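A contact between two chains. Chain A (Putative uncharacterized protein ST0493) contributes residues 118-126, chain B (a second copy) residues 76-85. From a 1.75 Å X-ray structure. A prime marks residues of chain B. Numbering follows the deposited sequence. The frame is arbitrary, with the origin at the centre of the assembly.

Chain A 118-126: IKDFCRKLS
Chain B (76-85) DIFLKNLEKS

The most distinctive feature of this contact is a single amide that reads a backbone as another strand would: the side chain of Asn81′ both donates and accepts, ND2 to Lys124 O at 3.0 Å and OD1 from Ser126 N at 3.0 Å, with N-H...acceptor angles of 166° and 168°. A carboxamide carries a donor and an acceptor side by side, so it can satisfy the carbonyl of one residue and the NH of the second residue after it. Here chi1 near -71° (m) and chi2 near 0° aim both atoms at the chain, and Leu125 lies between the two bonds, its CA 3.5 Å from Asn81′ OD1.

The backbone setting is simple. Residues 118-121 end a strand, and a type I turn from Cys122 to Leu125 follows, with Arg123 at -59/-31, Lys124 at -86/-1 and Leu125 N bonded to Cys122 O at 3.1 Å. Asp120 steadies this turn: its OD1 accepts from Arg123 N at 2.9 Å and its OD2 from Arg123 NE at 2.8 Å, the latter within a salt bridge. Leu125 then extends at -70/136. Across the interface, 76-81 is helical, running nearly parallel to the strand at 9°, with axes 9.9 Å apart at closest approach. CA atoms pair Leu125 with Ile77′ at 6.2 Å and Ser126 with Asn81′ at 5.6 Å, so neighbouring residues on one chain face residues one helical turn apart on the other.

One turn before the asparagine, Ile77′ (chi1 m, chi2 t) supplies the apolar centre and buries the largest area of any residue here. Its CG1 meets Phe121 CD1 at 3.4 Å, its CG2 meets Leu125 CD2 at 4.0 Å, and its CD1 comes within 3.1 Å of Asp120 O. Phe121 is t with chi2 near 84°, Leu125 is m,t, and the aliphatic part of Lys80′ extends the patch, its CG 3.9 Å from Leu125 CD2.

Charge closes the end near Asp76′. Lys119, with chi angles t, p, t, m, starts sideways but brings NZ to Asp76′ OD1 and OD2, each at 3.1 Å, in a salt bridge; Asp76′ has chi1 p and chi2 near -9°. Farther along, Ser126 (p) and the extended Lys84′ (m,t,t,t) meet, with Ser126 O 3.4 Å from Lys84′ NZ. A water links the chains as well, lying 2.9 Å from Ser126 OG and donating to Asn81′ O at 3.1 Å. The general principle is that a directional amide pairing can sit beside an apolar side chain, each meeting a different part of the partner chain.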

# COMPACT_ATOMS: atom_id res chain seq x y z
N ILE A 118 8.03 -7.33 2.37
CA ILE A 118 8.24 -6.72 1.06
C ILE A 118 7.06 -5.88 0.61
O ILE A 118 7.22 -4.77 0.09
CB ILE A 118 8.50 -7.80 -0.01
CG1 ILE A 118 9.77 -8.58 0.34
CG2 ILE A 118 8.64 -7.15 -1.39
CD1 ILE A 118 10.01 -9.77 -0.56
N LYS A 119 5.86 -6.42 0.80
CA LYS A 119 4.64 -5.72 0.43
C LYS A 119 3.51 -6.20 1.32
O LYS A 119 3.38 -7.40 1.57
CB LYS A 119 4.28 -6.00 -1.04
CG LYS A 119 2.92 -5.43 -1.49
CD LYS A 119 2.88 -3.91 -1.45
CE LYS A 119 1.51 -3.35 -1.87
NZ LYS A 119 1.25 -3.53 -3.33
N ASP A 120 2.72 -5.26 1.81
CA ASP A 120 1.59 -5.58 2.66
C ASP A 120 0.37 -4.89 2.07
O ASP A 120 0.20 -3.68 2.23
CB ASP A 120 1.83 -5.08 4.09
CG ASP A 120 0.73 -5.49 5.06
OD1 ASP A 120 -0.46 -5.27 4.74
OD2 ASP A 120 1.05 -6.03 6.13
N PHE A 121 -0.45 -5.64 1.35
CA PHE A 121 -1.68 -5.07 0.80
C PHE A 121 -2.73 -5.60 1.76
O PHE A 121 -3.45 -6.55 1.45
CB PHE A 121 -1.95 -5.59 -0.61
CG PHE A 121 -3.05 -4.85 -1.32
CD1 PHE A 121 -2.79 -3.66 -1.99
CD2 PHE A 121 -4.36 -5.32 -1.28
CE1 PHE A 121 -3.81 -2.95 -2.61
CE2 PHE A 121 -5.39 -4.61 -1.89
CZ PHE A 121 -5.12 -3.42 -2.56
N CYS A 122 -2.80 -4.98 2.93
CA CYS A 122 -3.74 -5.44 3.94
C CYS A 122 -3.96 -4.46 5.09
O CYS A 122 -5.00 -3.81 5.17
CB CYS A 122 -3.25 -6.78 4.49
SG CYS A 122 -4.24 -7.46 5.85
N ARG A 123 -2.97 -4.34 5.97
CA ARG A 123 -3.09 -3.47 7.13
C ARG A 123 -3.35 -1.99 6.89
O ARG A 123 -4.00 -1.34 7.71
CB ARG A 123 -1.87 -3.67 8.03
CG ARG A 123 -1.88 -5.04 8.71
CD ARG A 123 -0.66 -5.27 9.58
NE ARG A 123 0.57 -5.33 8.79
CZ ARG A 123 1.78 -5.50 9.30
NH1 ARG A 123 1.94 -5.62 10.61
NH2 ARG A 123 2.84 -5.54 8.50
N LYS A 124 -2.86 -1.44 5.78
CA LYS A 124 -3.09 -0.02 5.50
C LYS A 124 -4.42 0.23 4.78
O LYS A 124 -4.77 1.37 4.49
CB LYS A 124 -1.95 0.57 4.67
CG LYS A 124 -0.66 0.86 5.45
CD LYS A 124 0.39 1.52 4.55
CE LYS A 124 1.67 1.87 5.31
NZ LYS A 124 2.66 2.59 4.45
N LEU A 125 -5.17 -0.83 4.48
CA LEU A 125 -6.46 -0.67 3.81
C LEU A 125 -7.46 -0.02 4.76
O LEU A 125 -7.54 -0.38 5.93
CB LEU A 125 -7.01 -2.02 3.36
CG LEU A 125 -6.33 -2.70 2.17
CD1 LEU A 125 -6.87 -4.11 2.03
CD2 LEU A 125 -6.57 -1.90 0.90
N SER A 126 -8.22 0.94 4.25
CA SER A 126 -9.23 1.63 5.05
C SER A 126 -10.58 0.91 4.99
O SER A 126 -11.39 1.12 5.91
CB SER A 126 -9.38 3.08 4.59
OG SER A 126 -9.78 3.16 3.23
N ASP B 76 -1.16 1.23 -4.99
CA ASP B 76 -2.43 0.54 -5.17
C ASP B 76 -3.29 0.57 -3.90
O ASP B 76 -4.51 0.57 -3.99
CB ASP B 76 -2.22 -0.90 -5.67
CG ASP B 76 -1.35 -1.75 -4.74
OD1 ASP B 76 -0.76 -1.21 -3.79
OD2 ASP B 76 -1.26 -2.97 -5.00
N ILE B 77 -2.65 0.61 -2.73
CA ILE B 77 -3.40 0.65 -1.47
C ILE B 77 -4.06 2.03 -1.37
O ILE B 77 -5.23 2.16 -1.02
CB ILE B 77 -2.48 0.46 -0.25
CG1 ILE B 77 -1.74 -0.87 -0.35
CG2 ILE B 77 -3.32 0.47 1.03
CD1 ILE B 77 -0.72 -1.08 0.76
N PHE B 78 -3.27 3.06 -1.68
CA PHE B 78 -3.74 4.44 -1.66
C PHE B 78 -4.95 4.60 -2.59
O PHE B 78 -5.99 5.15 -2.21
CB PHE B 78 -2.61 5.37 -2.12
CG PHE B 78 -3.08 6.70 -2.62
CD1 PHE B 78 -3.59 7.65 -1.75
CD2 PHE B 78 -3.04 6.99 -3.98
CE1 PHE B 78 -4.05 8.88 -2.22
CE2 PHE B 78 -3.51 8.21 -4.47
CZ PHE B 78 -4.02 9.16 -3.58
N LEU B 79 -4.82 4.11 -3.82
CA LEU B 79 -5.90 4.21 -4.79
C LEU B 79 -7.16 3.45 -4.36
O LEU B 79 -8.28 3.92 -4.58
CB LEU B 79 -5.43 3.72 -6.17
CG LEU B 79 -4.42 4.61 -6.90
CD1 LEU B 79 -4.05 3.98 -8.23
CD2 LEU B 79 -5.00 6.00 -7.12
N LYS B 80 -6.97 2.29 -3.75
CA LYS B 80 -8.10 1.49 -3.30
C LYS B 80 -8.87 2.23 -2.21
O LYS B 80 -10.10 2.26 -2.21
CB LYS B 80 -7.62 0.14 -2.76
CG LYS B 80 -8.73 -0.76 -2.20
CD LYS B 80 -9.72 -1.16 -3.28
CE LYS B 80 -10.79 -2.09 -2.73
NZ LYS B 80 -11.56 -1.46 -1.63
N ASN B 81 -8.13 2.83 -1.28
CA ASN B 81 -8.74 3.56 -0.18
C ASN B 81 -9.53 4.78 -0.65
O ASN B 81 -10.44 5.23 0.03
CB ASN B 81 -7.67 4.01 0.82
CG ASN B 81 -7.09 2.86 1.61
OD1 ASN B 81 -7.47 1.70 1.43
ND2 ASN B 81 -6.16 3.18 2.51
N LEU B 82 -9.17 5.31 -1.82
CA LEU B 82 -9.88 6.48 -2.34
C LEU B 82 -11.34 6.16 -2.65
O LEU B 82 -12.17 7.06 -2.75
CB LEU B 82 -9.20 7.01 -3.60
CG LEU B 82 -7.88 7.75 -3.41
CD1 LEU B 82 -7.38 8.24 -4.76
CD2 LEU B 82 -8.07 8.92 -2.46
N GLU B 83 -11.65 4.88 -2.80
CA GLU B 83 -13.03 4.50 -3.09
C GLU B 83 -13.95 4.89 -1.94
O GLU B 83 -15.15 5.08 -2.13
CB GLU B 83 -13.12 2.99 -3.34
CG GLU B 83 -12.15 2.48 -4.39
CD GLU B 83 -12.44 1.05 -4.81
OE1 GLU B 83 -12.77 0.23 -3.94
OE2 GLU B 83 -12.32 0.76 -6.02
N LYS B 84 -13.37 5.03 -0.75
CA LYS B 84 -14.14 5.40 0.44
C LYS B 84 -13.92 6.84 0.90
O LYS B 84 -14.32 7.20 2.01
CB LYS B 84 -13.78 4.47 1.60
CG LYS B 84 -14.03 2.99 1.35
CD LYS B 84 -13.65 2.18 2.58
CE LYS B 84 -13.92 0.70 2.37
NZ LYS B 84 -13.61 -0.09 3.59
N SER B 85 -13.30 7.66 0.06
CA SER B 85 -13.03 9.04 0.42
C SER B 85 -14.17 9.99 0.05
O SER B 85 -14.99 9.67 -0.82
CB SER B 85 -11.75 9.53 -0.26
OG SER B 85 -11.93 9.59 -1.67
O HOH W 1 -10.13 6.03 3.02